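Long-range contacts in Ac-ASP-7 (Ancylostoma caninum, PDB 3S6S), which is of unknown function but, as a secreted hookworm protein of the SCP/TAPS (pathogenesis-related) family, probably acts at the interface between parasite and host: residues G11-R16 / G55-A60; A44-G49 / D161-K166; T78-D83 / E94-F99; V109-A114 / Y140-K145. All coordinates share one frame; numbering follows the deposited sequence.

Contact 1. Residues G11-R16 / G55-A60; sequences GCMVDR and GLEEEA
Glu57 reaches from helix 54-65 into the loop of residues 11-14 and binds two successive backbone amides through one oxygen. Val14 N meets the syn lone pair of Glu57 OE2 at 2.8 Å and almost straight, with an N-H...O angle of 169°. Met13 N lies 2.9 Å from the same Glu57 OE2 but arrives from above the carboxylate plane, and that bond is more bent (132°). Glutamate suits the place because its chain, leaving CB on the side away from the backbone N (chi1 157°) and extended beyond, spans the gap from helix to loop. The other oxygen, Glu57 OE1, is held by Tyr52 OH and by a water that bridges to Val14 O, so the buried carboxylate is gripped through both oxygens and its rotation is fixed.

Carbon atoms also pack against the carboxylates. Val14 CG2 lies 3.4 Å from Glu57 OE2, while Met13 CE rests 3.8 Å from Glu58 OE2, whose partner oxygen pairs with Arg61 and Lys62. Gly11 passes close to the helix, its CA 4.2 Å from Glu58 CB, with a positive phi that a residue without a side chain adopts easily.

The covalent tie is the Cys12-Cys54 disulfide at the start of the helix. Cys12 is also the centre of an inverse gamma turn, a tight bend whose following amides converge on the acidic side chain.

Contact 2. Residues A44-G49 / D161-K166; sequences AREMYG and DCTYYK
Glu46 and Tyr164 lie face against face where the loop before strand 51-53 meets the disulfide-bonded C-terminal region that follows the main sheet of this SCP/TAPS protein. The carboxylate is stacked over the phenol ring, their planes 21° apart, and Glu46 OE2 sits 3.2 Å from Tyr164 CG, toward the ring's rim. Glutamate fits because it is long enough to reach the opposite backbone: fully extended from CA to the carboxylate, it brings its two oxygens side by side to residues 163 and 164. Glu46 OE2 takes Tyr164 N through its syn lone pair at 2.8 Å and receives Thr163 N from above the carboxylate plane. Glu46 OE1 offers its own syn lone pair to the hydroxyl Thr163 OG1, 2.6 Å away, so three bonds hold the acid flat against the ring.

Tyr48 is turned differently. Its ring takes the edge of Tyr165 on one face, a T-shaped pair with centroids 5.1 Å apart and planes at 85°. Tyr164 CB packs obliquely against Tyr48 CE1 at 3.6 Å, and Cys162, joined to Cys175, brings its CB near the hydroxyl. Tyrosine serves here as both a flat surface and a polar end: beyond the packed ring, Ser168 OG also bonds its hydroxyl, and Tyr165 N donates to Tyr48 OH at 2.8 Å with an N-H...O angle of 148°.

Contact 3. Residues T78-D83 / E94-F99; sequences TRFSGD and EILETF
Phe80 and Phe99 form the dense heart of this contact. Their rings meet obliquely, with centroids 4.5 Å apart and planes at 34°, and Phe80 CD1 stands over the centre of the Phe99 ring. Phe80 CB presses on Phe99 CD2 at 3.6 Å. A chi1 of 179° swings the Phe99 ring out toward the strand until its CZ reaches Thr78 CB, which touches the ring edge at 3.7 Å. From the helix, Ile95 CG2 meets the edge of the Phe80 ring at CD2, 3.6 Å away, and Leu96 CD2 leans obliquely on Phe80 CE2 at 3.7 Å. Branched and aromatic residues suit this place because they fill the interface with no polar group to satisfy. Thr78 is the polar exception, and its hydroxyl is hydrogen-bonded to Tyr140 OH.

The contact joins strand 76-83, the edge strand of the mixed sheet, to helix 88-99 in the alpha-beta-alpha sandwich of the SCP/TAPS fold; segments 78-83 and 94-99 run at 127° to each other. Helix 16-34 lies alongside, touching Phe80 through Ile22 and Leu96 through Phe25.

The packing stays close at Gly82, where Ile95 CD1 approaches the bare backbone, 3.6 Å from Gly82 N, in a place that a side chain would crowd. The loose side belongs to Arg79 and Ser81, which point away from the helix; Arg79 is exposed, with a long, weak ion pair to Glu63.

Contact 4. Residues V109-A114 / Y140-K145; sequences VVYPKA and YDKKPK
Pro144 lies across one face of the Tyr111 ring, with its CB 3.6 Å from the ring centroid and only 7° off the normal, a CH-pi contact over the centre. Proline suits the site because its compact, rigid ring turns CB toward the aromatic face. The trans first torsion of Tyr111 (chi1 -177°) carries the ring out of the type I beta turn 111-114 toward residues 142-144; Lys142 O sits at the ring edge, near its plane.

Lys142 crosses the Tyr111 side chain obliquely. Its chain is extended as far as CE, passing Lys113 O with CD at 3.5 Å and Tyr111 CE1 with CG at 3.7 Å, then bends at chi4 (-52°) to bring NZ back to Tyr111 OH at 2.9 Å. A long, flexible lysine can thus pack its methylenes near Tyr111 CE1 and still deliver its ammonium. Ala114, small enough for a close approach, places its CB 3.7 Å from Lys142 O.

The phenol oxygen also hydrogen-bonds to Glu148 OE2 and accepts from a water. Sitting between an ammonium and a carboxylate, it would probably be polarised, accepting from Lys142 while linking that charge to Glu148.

Contact 1 closes first along the chain, and contacts 3 and 4 follow in series; contact 2 brackets both, since its segments enclose them, and its ends alternate with those of contact 1. Contacts 1 and 2 lie on opposite sides of the chain's centre, about 25 Å apart between centres, as do contacts 2 and 3, about 28 Å apart. Contact 4 is the nearest to the middle and touches all the others: Leu56 packs on Asp141, Phe99 packs on Val109, and Tyr165 OH probably bonds Lys113 O. Residues 109-114 and 140-145 together therefore connect the sheet and its flanking helices with the disulfide-bonded C-terminal region.

Contact 1. Residues G11-R16 / G55-A60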
loop_
_atom_site.group_PDB
_atom_site.type_symbol
_atom_site.label_atom_id
_atom_site.label_comp_id
_atom_site.label_asym_id
_atom_site.label_seq_id
_atom_site.Cartn_x
_atom_site.Cartn_y
_atom_site.Cartn_z
ATOM N N GLY A 11 2.921 11.630 13.107
ATOM C CA GLY A 11 2.249 10.636 12.292
ATOM C C GLY A 11 3.275 10.100 11.320
ATOM O O GLY A 11 3.821 9.023 11.512
ATOM N N CYS A 12 3.554 10.864 10.277
ATOM C CA CYS A 12 4.657 10.539 9.398
ATOM C C CYS A 12 5.980 10.801 10.110
ATOM O O CYS A 12 6.544 11.883 10.004
ATOM C CB CYS A 12 4.589 11.376 8.121
ATOM S SG CYS A 12 3.363 10.793 6.955
ATOM N N MET A 13 6.480 9.819 10.847
ATOM C CA MET A 13 7.804 9.978 11.416
ATOM C C MET A 13 8.882 9.176 10.697
ATOM O O MET A 13 10.072 9.491 10.796
ATOM C CB MET A 13 7.832 9.819 12.948
ATOM C CG MET A 13 7.029 8.709 13.546
ATOM S SD MET A 13 7.016 8.861 15.355
ATOM C CE MET A 13 5.310 9.356 15.586
ATOM N N VAL A 14 8.470 8.173 9.930
ATOM C CA VAL A 14 9.421 7.445 9.090
ATOM C C VAL A 14 10.026 8.390 8.051
ATOM O O VAL A 14 9.299 9.183 7.459
ATOM C CB VAL A 14 8.758 6.238 8.396
ATOM C CG1 VAL A 14 9.563 5.809 7.194
ATOM C CG2 VAL A 14 8.590 5.082 9.397
ATOM N N ASP A 15 11.342 8.293 7.829
ATOM C CA ASP A 15 12.055 9.176 6.887
ATOM C C ASP A 15 11.618 9.019 5.443
ATOM O O ASP A 15 11.357 7.910 4.956
ATOM C CB ASP A 15 13.579 8.989 6.939
ATOM C CG ASP A 15 14.194 9.465 8.246
ATOM O OD1 ASP A 15 15.278 8.945 8.608
ATOM O OD2 ASP A 15 13.603 10.346 8.915
ATOM N N ARG A 16 11.596 10.158 4.758
ATOM C CA ARG A 16 11.174 10.263 3.371
ATOM C C ARG A 16 11.585 9.102 2.446
ATOM O O ARG A 16 10.732 8.466 1.845
ATOM C CB ARG A 16 11.640 11.605 2.810
ATOM C CG ARG A 16 11.152 11.892 1.413
ATOM C CD ARG A 16 11.253 13.371 1.103
ATOM N NE ARG A 16 10.828 13.641 -0.259
ATOM C CZ ARG A 16 11.376 14.568 -1.038
ATOM N NH1 ARG A 16 12.378 15.305 -0.573
ATOM N NH2 ARG A 16 10.927 14.750 -2.279
ATOM N N GLY A 55 -1.766 9.285 9.479
ATOM C CA GLY A 55 -2.618 8.712 10.504
ATOM C C GLY A 55 -2.513 7.201 10.516
ATOM O O GLY A 55 -2.337 6.595 11.574
ATOM N N LEU A 56 -2.596 6.585 9.340
ATOM C CA LEU A 56 -2.426 5.141 9.252
ATOM C C LEU A 56 -0.977 4.707 9.498
ATOM O O LEU A 56 -0.742 3.588 9.939
ATOM C CB LEU A 56 -2.921 4.588 7.917
ATOM C CG LEU A 56 -4.414 4.731 7.652
ATOM C CD1 LEU A 56 -4.763 4.152 6.294
ATOM C CD2 LEU A 56 -5.216 4.062 8.772
ATOM N N GLU A 57 -0.007 5.578 9.221
ATOM C CA GLU A 57 1.356 5.240 9.601
ATOM C C GLU A 57 1.475 5.158 11.128
ATOM O O GLU A 57 2.123 4.265 11.660
ATOM C CB GLU A 57 2.391 6.204 9.038
ATOM C CG GLU A 57 3.668 6.173 9.869
ATOM C CD GLU A 57 4.858 6.876 9.226
ATOM O OE1 GLU A 57 4.809 7.194 8.014
ATOM O OE2 GLU A 57 5.847 7.092 9.955
ATOM N N GLU A 58 0.824 6.078 11.823
ATOM C CA GLU A 58 0.761 6.042 13.263
ATOM C C GLU A 58 0.016 4.786 13.777
ATOM O O GLU A 58 0.372 4.221 14.818
ATOM C CB GLU A 58 0.126 7.335 13.784
ATOM C CG GLU A 58 -0.105 7.412 15.298
ATOM C CD GLU A 58 1.107 7.010 16.157
ATOM O OE1 GLU A 58 0.882 6.563 17.314
ATOM O OE2 GLU A 58 2.266 7.140 15.695
ATOM N N GLU A 59 -1.006 4.340 13.051
ATOM C CA GLU A 59 -1.653 3.093 13.444
ATOM C C GLU A 59 -0.683 1.929 13.234
ATOM O O GLU A 59 -0.600 1.021 14.051
ATOM C CB GLU A 59 -2.973 2.856 12.693
ATOM C CG GLU A 59 -4.017 3.986 12.813
ATOM C CD GLU A 59 -5.388 3.560 12.290
ATOM O OE1 GLU A 59 -6.344 4.361 12.385
ATOM O OE2 GLU A 59 -5.507 2.411 11.797
ATOM N N ALA A 60 0.085 1.977 12.155
ATOM C CA ALA A 60 1.076 0.934 11.935
ATOM C C ALA A 60 2.089 0.900 13.087
ATOM O O ALA A 60 2.489 -0.181 13.535
ATOM C CB ALA A 60 1.764 1.111 10.595
HETATM O O HOH W 1 6.598 9.085 6.832
#

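Contact 2. Residues A44-G49 / D161-K166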
loop_
_atom_site.group_PDB
_atom_site.type_symbol
_atom_site.label_atom_id
_atom_site.label_comp_id
_atom_site.label_asym_id
_atom_site.label_seq_id
_atom_site.Cartn_x
_atom_site.Cartn_y
_atom_site.Cartn_z
ATOM N N ALA A 44 -6.207 -6.049 -17.133
ATOM C CA ALA A 44 -6.369 -4.649 -16.760
ATOM C C ALA A 44 -7.612 -4.472 -15.915
ATOM O O ALA A 44 -8.556 -5.261 -16.005
ATOM C CB ALA A 44 -6.462 -3.773 -18.014
ATOM N N ARG A 45 -7.617 -3.438 -15.084
ATOM C CA ARG A 45 -8.785 -3.183 -14.252
ATOM C C ARG A 45 -8.778 -1.776 -13.683
ATOM O O ARG A 45 -7.768 -1.068 -13.735
ATOM C CB ARG A 45 -8.854 -4.181 -13.093
ATOM C CG ARG A 45 -7.644 -4.135 -12.172
ATOM C CD ARG A 45 -6.748 -5.342 -12.416
ATOM N NE ARG A 45 -6.964 -6.366 -11.401
ATOM C CZ ARG A 45 -6.709 -7.661 -11.559
ATOM N NH1 ARG A 45 -6.238 -8.131 -12.703
ATOM N NH2 ARG A 45 -6.942 -8.491 -10.555
ATOM N N GLU A 46 -9.923 -1.389 -13.130
ATOM C CA GLU A 46 -10.005 -0.181 -12.338
ATOM C C GLU A 46 -9.114 -0.398 -11.132
ATOM O O GLU A 46 -9.159 -1.455 -10.494
ATOM C CB GLU A 46 -11.443 0.082 -11.904
ATOM C CG GLU A 46 -11.606 1.296 -11.019
ATOM C CD GLU A 46 -13.049 1.636 -10.764
ATOM O OE1 GLU A 46 -13.917 1.179 -11.532
ATOM O OE2 GLU A 46 -13.327 2.364 -9.791
ATOM N N MET A 47 -8.279 0.585 -10.838
ATOM C CA MET A 47 -7.392 0.495 -9.695
ATOM C C MET A 47 -7.330 1.850 -8.995
ATOM O O MET A 47 -7.319 2.896 -9.647
ATOM C CB MET A 47 -6.005 0.036 -10.147
ATOM C CG MET A 47 -4.962 -0.079 -9.033
ATOM S SD MET A 47 -5.120 -1.535 -7.978
ATOM C CE MET A 47 -4.718 -2.857 -9.134
ATOM N N TYR A 48 -7.327 1.833 -7.666
ATOM C CA TYR A 48 -7.128 3.057 -6.903
ATOM C C TYR A 48 -5.696 3.114 -6.463
ATOM O O TYR A 48 -5.150 2.103 -6.056
ATOM C CB TYR A 48 -8.059 3.109 -5.690
ATOM C CG TYR A 48 -9.394 3.703 -6.052
ATOM C CD1 TYR A 48 -10.247 3.032 -6.925
ATOM C CD2 TYR A 48 -9.789 4.952 -5.565
ATOM C CE1 TYR A 48 -11.458 3.564 -7.289
ATOM C CE2 TYR A 48 -11.008 5.498 -5.928
ATOM C CZ TYR A 48 -11.839 4.790 -6.796
ATOM O OH TYR A 48 -13.050 5.295 -7.180
ATOM N N GLY A 49 -5.069 4.277 -6.584
ATOM C CA GLY A 49 -3.753 4.463 -6.004
ATOM C C GLY A 49 -3.946 4.483 -4.495
ATOM O O GLY A 49 -5.028 4.805 -4.013
ATOM N N ASP A 161 -13.950 7.560 -15.071
ATOM C CA ASP A 161 -13.633 6.132 -15.166
ATOM C C ASP A 161 -13.552 5.459 -13.795
ATOM O O ASP A 161 -13.672 4.237 -13.681
ATOM C CB ASP A 161 -12.327 5.909 -15.928
ATOM C CG ASP A 161 -12.464 6.216 -17.401
ATOM O OD1 ASP A 161 -13.504 5.841 -17.976
ATOM O OD2 ASP A 161 -11.546 6.834 -17.981
ATOM N N CYS A 162 -13.336 6.261 -12.759
ATOM C CA CYS A 162 -13.251 5.740 -11.406
ATOM C C CYS A 162 -14.646 5.591 -10.823
ATOM O O CYS A 162 -15.328 6.594 -10.585
ATOM C CB CYS A 162 -12.385 6.654 -10.546
ATOM S SG CYS A 162 -10.794 6.979 -11.316
ATOM N N THR A 163 -15.057 4.339 -10.592
ATOM C CA THR A 163 -16.435 4.025 -10.190
ATOM C C THR A 163 -16.576 3.554 -8.741
ATOM O O THR A 163 -17.660 3.675 -8.149
ATOM C CB THR A 163 -17.056 2.902 -11.075
ATOM O OG1 THR A 163 -16.377 1.659 -10.832
ATOM C CG2 THR A 163 -16.973 3.242 -12.558
ATOM N N TYR A 164 -15.505 2.990 -8.179
ATOM C CA TYR A 164 -15.607 2.328 -6.881
ATOM C C TYR A 164 -15.958 3.306 -5.784
ATOM O O TYR A 164 -16.736 2.985 -4.893
ATOM C CB TYR A 164 -14.316 1.586 -6.521
ATOM C CG TYR A 164 -14.055 0.360 -7.365
ATOM C CD1 TYR A 164 -12.754 -0.047 -7.647
ATOM C CD2 TYR A 164 -15.108 -0.393 -7.873
ATOM C CE1 TYR A 164 -12.508 -1.161 -8.417
ATOM C CE2 TYR A 164 -14.875 -1.507 -8.641
ATOM C CZ TYR A 164 -13.570 -1.887 -8.911
ATOM O OH TYR A 164 -13.332 -3.006 -9.677
ATOM N N TYR A 165 -15.376 4.499 -5.841
ATOM C CA TYR A 165 -15.614 5.485 -4.801
ATOM C C TYR A 165 -16.029 6.819 -5.391
ATOM O O TYR A 165 -15.572 7.199 -6.471
ATOM C CB TYR A 165 -14.383 5.658 -3.910
ATOM C CG TYR A 165 -14.015 4.414 -3.139
ATOM C CD1 TYR A 165 -14.720 4.047 -1.991
ATOM C CD2 TYR A 165 -12.973 3.597 -3.559
ATOM C CE1 TYR A 165 -14.391 2.897 -1.275
ATOM C CE2 TYR A 165 -12.641 2.444 -2.858
ATOM C CZ TYR A 165 -13.348 2.101 -1.713
ATOM O OH TYR A 165 -13.012 0.959 -1.014
ATOM N N LYS A 166 -16.885 7.523 -4.654
ATOM C CA LYS A 166 -17.491 8.769 -5.111
ATOM C C LYS A 166 -16.522 9.771 -5.745
ATOM O O LYS A 166 -16.463 9.890 -6.978
ATOM C CB LYS A 166 -18.281 9.428 -3.973
#

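Contact 3. Residues T78-D83 / E94-F99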
loop_
_atom_site.group_PDB
_atom_site.type_symbol
_atom_site.label_atom_id
_atom_site.label_comp_id
_atom_site.label_asym_id
_atom_site.label_seq_id
_atom_site.Cartn_x
_atom_site.Cartn_y
_atom_site.Cartn_z
ATOM N N THR A 78 0.005 -5.527 6.504
ATOM C CA THR A 78 1.119 -6.325 6.005
ATOM C C THR A 78 2.358 -6.151 6.888
ATOM O O THR A 78 2.545 -5.125 7.533
ATOM C CB THR A 78 1.489 -5.991 4.548
ATOM O OG1 THR A 78 1.905 -4.614 4.452
ATOM C CG2 THR A 78 0.303 -6.276 3.620
ATOM N N ARG A 79 3.202 -7.170 6.918
ATOM C CA ARG A 79 4.431 -7.098 7.683
ATOM C C ARG A 79 5.572 -7.572 6.822
ATOM O O ARG A 79 5.420 -8.485 6.026
ATOM C CB ARG A 79 4.336 -7.962 8.937
ATOM C CG ARG A 79 2.969 -7.922 9.571
ATOM C CD ARG A 79 2.873 -8.886 10.733
ATOM N NE ARG A 79 3.151 -8.178 11.967
ATOM C CZ ARG A 79 2.209 -7.771 12.801
ATOM N NH1 ARG A 79 0.926 -8.033 12.522
ATOM N NH2 ARG A 79 2.558 -7.121 13.913
ATOM N N PHE A 80 6.721 -6.935 6.969
ATOM C CA PHE A 80 7.907 -7.418 6.283
ATOM C C PHE A 80 9.157 -7.046 7.068
ATOM O O PHE A 80 9.235 -5.966 7.661
ATOM C CB PHE A 80 7.941 -6.971 4.812
ATOM C CG PHE A 80 7.636 -5.513 4.601
ATOM C CD1 PHE A 80 6.322 -5.063 4.563
ATOM C CD2 PHE A 80 8.670 -4.589 4.404
ATOM C CE1 PHE A 80 6.038 -3.711 4.350
ATOM C CE2 PHE A 80 8.395 -3.231 4.199
ATOM C CZ PHE A 80 7.083 -2.791 4.168
ATOM N N SER A 81 10.099 -7.983 7.113
ATOM C CA SER A 81 11.305 -7.842 7.927
ATOM C C SER A 81 12.479 -8.641 7.385
ATOM O O SER A 81 12.331 -9.464 6.477
ATOM C CB SER A 81 11.041 -8.269 9.365
ATOM O OG SER A 81 9.812 -8.953 9.478
ATOM N N GLY A 82 13.653 -8.397 7.955
ATOM C CA GLY A 82 14.844 -9.112 7.543
ATOM C C GLY A 82 16.092 -8.622 8.235
ATOM O O GLY A 82 16.194 -7.451 8.612
ATOM N N ASP A 83 17.046 -9.528 8.413
ATOM C CA ASP A 83 18.350 -9.153 8.930
ATOM C C ASP A 83 19.117 -8.465 7.818
ATOM O O ASP A 83 18.921 -8.762 6.639
ATOM C CB ASP A 83 19.108 -10.381 9.422
ATOM C CG ASP A 83 18.434 -11.045 10.606
ATOM O OD1 ASP A 83 17.872 -10.323 11.453
ATOM O OD2 ASP A 83 18.457 -12.289 10.686
ATOM N N GLU A 94 15.656 -4.612 -0.617
ATOM C CA GLU A 94 15.783 -6.054 -0.814
ATOM C C GLU A 94 14.650 -6.795 -0.113
ATOM O O GLU A 94 14.078 -7.737 -0.659
ATOM C CB GLU A 94 17.125 -6.558 -0.284
ATOM C CG GLU A 94 18.325 -5.991 -1.017
ATOM C CD GLU A 94 19.661 -6.464 -0.447
ATOM O OE1 GLU A 94 19.700 -6.956 0.709
ATOM O OE2 GLU A 94 20.673 -6.339 -1.173
ATOM N N ILE A 95 14.347 -6.366 1.106
ATOM C CA ILE A 95 13.229 -6.919 1.864
ATOM C C ILE A 95 11.922 -6.826 1.086
ATOM O O ILE A 95 11.118 -7.754 1.119
ATOM C CB ILE A 95 13.082 -6.219 3.206
ATOM C CG1 ILE A 95 14.175 -6.710 4.146
ATOM C CG2 ILE A 95 11.709 -6.478 3.805
ATOM C CD1 ILE A 95 14.250 -5.933 5.425
ATOM N N LEU A 96 11.731 -5.716 0.370
ATOM C CA LEU A 96 10.548 -5.523 -0.470
ATOM C C LEU A 96 10.516 -6.491 -1.641
ATOM O O LEU A 96 9.445 -6.907 -2.089
ATOM C CB LEU A 96 10.493 -4.090 -1.010
ATOM C CG LEU A 96 10.188 -2.967 -0.021
ATOM C CD1 LEU A 96 10.454 -1.642 -0.678
ATOM C CD2 LEU A 96 8.748 -3.041 0.474
ATOM N N GLU A 97 11.684 -6.842 -2.165
ATOM C CA GLU A 97 11.703 -7.827 -3.233
ATOM C C GLU A 97 11.250 -9.173 -2.668
ATOM O O GLU A 97 10.388 -9.846 -3.225
ATOM C CB GLU A 97 13.081 -7.933 -3.874
ATOM C CG GLU A 97 13.032 -8.609 -5.247
ATOM C CD GLU A 97 14.403 -8.725 -5.913
ATOM O OE1 GLU A 97 15.269 -7.853 -5.665
ATOM O OE2 GLU A 97 14.610 -9.701 -6.674
ATOM N N THR A 98 11.808 -9.543 -1.531
ATOM C CA THR A 98 11.384 -10.766 -0.881
ATOM C C THR A 98 9.881 -10.695 -0.564
ATOM O O THR A 98 9.135 -11.628 -0.825
ATOM C CB THR A 98 12.236 -11.029 0.374
ATOM O OG1 THR A 98 13.586 -11.290 -0.036
ATOM C CG2 THR A 98 11.703 -12.214 1.145
ATOM N N PHE A 99 9.456 -9.554 -0.044
ATOM C CA PHE A 99 8.072 -9.295 0.292
ATOM C C PHE A 99 7.158 -9.496 -0.917
ATOM O O PHE A 99 6.045 -10.008 -0.784
ATOM C CB PHE A 99 7.961 -7.848 0.803
ATOM C CG PHE A 99 6.561 -7.420 1.169
ATOM C CD1 PHE A 99 6.001 -6.290 0.592
ATOM C CD2 PHE A 99 5.816 -8.136 2.103
ATOM C CE1 PHE A 99 4.734 -5.874 0.932
ATOM C CE2 PHE A 99 4.540 -7.729 2.449
ATOM C CZ PHE A 99 3.991 -6.596 1.861
#

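Contact 4. Residues V109-A114 / Y140-K145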
loop_
_atom_site.group_PDB
_atom_site.type_symbol
_atom_site.label_atom_id
_atom_site.label_comp_id
_atom_site.label_asym_id
_atom_site.label_seq_id
_atom_site.Cartn_x
_atom_site.Cartn_y
_atom_site.Cartn_z
ATOM N N VAL A 109 -1.591 -5.689 -0.756
ATOM C CA VAL A 109 -0.856 -4.651 -1.470
ATOM C C VAL A 109 -1.580 -4.215 -2.737
ATOM O O VAL A 109 -1.570 -3.049 -3.135
ATOM C CB VAL A 109 0.530 -5.192 -1.877
ATOM C CG1 VAL A 109 1.241 -4.233 -2.846
ATOM C CG2 VAL A 109 1.365 -5.458 -0.626
ATOM N N VAL A 110 -2.264 -5.171 -3.329
ATOM C CA VAL A 110 -2.676 -5.094 -4.716
ATOM C C VAL A 110 -4.211 -4.971 -4.886
ATOM O O VAL A 110 -4.704 -4.773 -5.994
ATOM C CB VAL A 110 -2.045 -6.327 -5.431
ATOM C CG1 VAL A 110 -3.050 -7.162 -6.198
ATOM C CG2 VAL A 110 -0.827 -5.904 -6.239
ATOM N N TYR A 111 -4.932 -5.058 -3.763
ATOM C CA TYR A 111 -6.391 -4.978 -3.687
ATOM C C TYR A 111 -6.905 -3.647 -4.225
ATOM O O TYR A 111 -6.681 -2.608 -3.612
ATOM C CB TYR A 111 -6.819 -5.127 -2.219
ATOM C CG TYR A 111 -8.307 -5.137 -1.959
ATOM C CD1 TYR A 111 -8.825 -4.611 -0.787
ATOM C CD2 TYR A 111 -9.196 -5.704 -2.869
ATOM C CE1 TYR A 111 -10.192 -4.629 -0.534
ATOM C CE2 TYR A 111 -10.554 -5.720 -2.632
ATOM C CZ TYR A 111 -11.046 -5.180 -1.466
ATOM O OH TYR A 111 -12.400 -5.207 -1.220
ATOM N N PRO A 112 -7.615 -3.675 -5.368
ATOM C CA PRO A 112 -8.015 -2.445 -6.079
ATOM C C PRO A 112 -8.923 -1.505 -5.287
ATOM O O PRO A 112 -9.035 -0.346 -5.665
ATOM C CB PRO A 112 -8.746 -2.975 -7.316
ATOM C CG PRO A 112 -8.203 -4.361 -7.511
ATOM C CD PRO A 112 -7.973 -4.888 -6.123
ATOM N N LYS A 113 -9.525 -1.971 -4.194
ATOM C CA LYS A 113 -10.480 -1.145 -3.451
ATOM C C LYS A 113 -9.925 -0.557 -2.155
ATOM O O LYS A 113 -10.623 0.174 -1.446
ATOM C CB LYS A 113 -11.778 -1.910 -3.196
ATOM C CG LYS A 113 -12.477 -2.298 -4.485
ATOM C CD LYS A 113 -13.769 -3.090 -4.274
ATOM C CE LYS A 113 -14.429 -3.366 -5.637
ATOM N NZ LYS A 113 -15.626 -4.228 -5.510
ATOM N N ALA A 114 -8.677 -0.880 -1.835
ATOM C CA ALA A 114 -7.964 -0.122 -0.813
ATOM C C ALA A 114 -7.651 1.253 -1.408
ATOM O O ALA A 114 -7.392 1.359 -2.598
ATOM C CB ALA A 114 -6.681 -0.853 -0.383
ATOM N N TYR A 140 -3.722 -0.697 6.061
ATOM C CA TYR A 140 -4.518 -0.304 4.915
ATOM C C TYR A 140 -5.939 -0.028 5.358
ATOM O O TYR A 140 -6.422 -0.628 6.309
ATOM C CB TYR A 140 -4.503 -1.411 3.874
ATOM C CG TYR A 140 -3.106 -1.853 3.514
ATOM C CD1 TYR A 140 -2.354 -2.607 4.403
ATOM C CD2 TYR A 140 -2.538 -1.521 2.286
ATOM C CE1 TYR A 140 -1.088 -3.018 4.088
ATOM C CE2 TYR A 140 -1.260 -1.936 1.965
ATOM C CZ TYR A 140 -0.548 -2.684 2.875
ATOM O OH TYR A 140 0.717 -3.100 2.586
ATOM N N ASP A 141 -6.607 0.899 4.681
ATOM C CA ASP A 141 -7.956 1.242 5.082
ATOM C C ASP A 141 -8.917 0.125 4.705
ATOM O O ASP A 141 -9.949 -0.050 5.345
ATOM C CB ASP A 141 -8.393 2.599 4.511
ATOM C CG ASP A 141 -8.593 2.583 2.996
ATOM O OD1 ASP A 141 -9.323 3.470 2.509
ATOM O OD2 ASP A 141 -8.036 1.713 2.293
ATOM N N LYS A 142 -8.572 -0.648 3.682
ATOM C CA LYS A 142 -9.456 -1.728 3.271
ATOM C C LYS A 142 -8.757 -3.070 3.027
ATOM O O LYS A 142 -7.804 -3.178 2.262
ATOM C CB LYS A 142 -10.318 -1.321 2.075
ATOM C CG LYS A 142 -11.538 -2.216 1.914
ATOM C CD LYS A 142 -12.492 -1.699 0.846
ATOM C CE LYS A 142 -13.870 -2.384 0.926
ATOM N NZ LYS A 142 -13.774 -3.874 0.943
ATOM N N LYS A 143 -9.268 -4.088 3.706
ATOM C CA LYS A 143 -8.750 -5.437 3.671
ATOM C C LYS A 143 -9.615 -6.280 2.759
ATOM O O LYS A 143 -10.823 -6.282 2.905
ATOM C CB LYS A 143 -8.821 -6.008 5.080
ATOM C CG LYS A 143 -8.519 -7.469 5.171
ATOM C CD LYS A 143 -8.528 -7.864 6.611
ATOM C CE LYS A 143 -7.953 -9.254 6.823
ATOM N NZ LYS A 143 -8.161 -9.674 8.248
ATOM N N PRO A 144 -9.008 -7.005 1.805
ATOM C CA PRO A 144 -9.858 -7.833 0.945
ATOM C C PRO A 144 -10.361 -9.039 1.736
ATOM O O PRO A 144 -9.827 -9.313 2.808
ATOM C CB PRO A 144 -8.891 -8.293 -0.134
ATOM C CG PRO A 144 -7.570 -8.370 0.578
ATOM C CD PRO A 144 -7.574 -7.218 1.542
ATOM N N LYS A 145 -11.377 -9.740 1.240
ATOM C CA LYS A 145 -11.739 -11.019 1.849
ATOM C C LYS A 145 -11.328 -12.180 0.970
ATOM O O LYS A 145 -11.086 -12.025 -0.221
ATOM C CB LYS A 145 -13.222 -11.129 2.255
ATOM C CG LYS A 145 -14.144 -10.013 1.811
ATOM C CD LYS A 145 -15.352 -9.929 2.749
ATOM C CE LYS A 145 -15.855 -11.336 3.113
ATOM N NZ LYS A 145 -16.799 -11.345 4.268
HETATM O O HOH W 2 -13.666 -6.695 1.142
#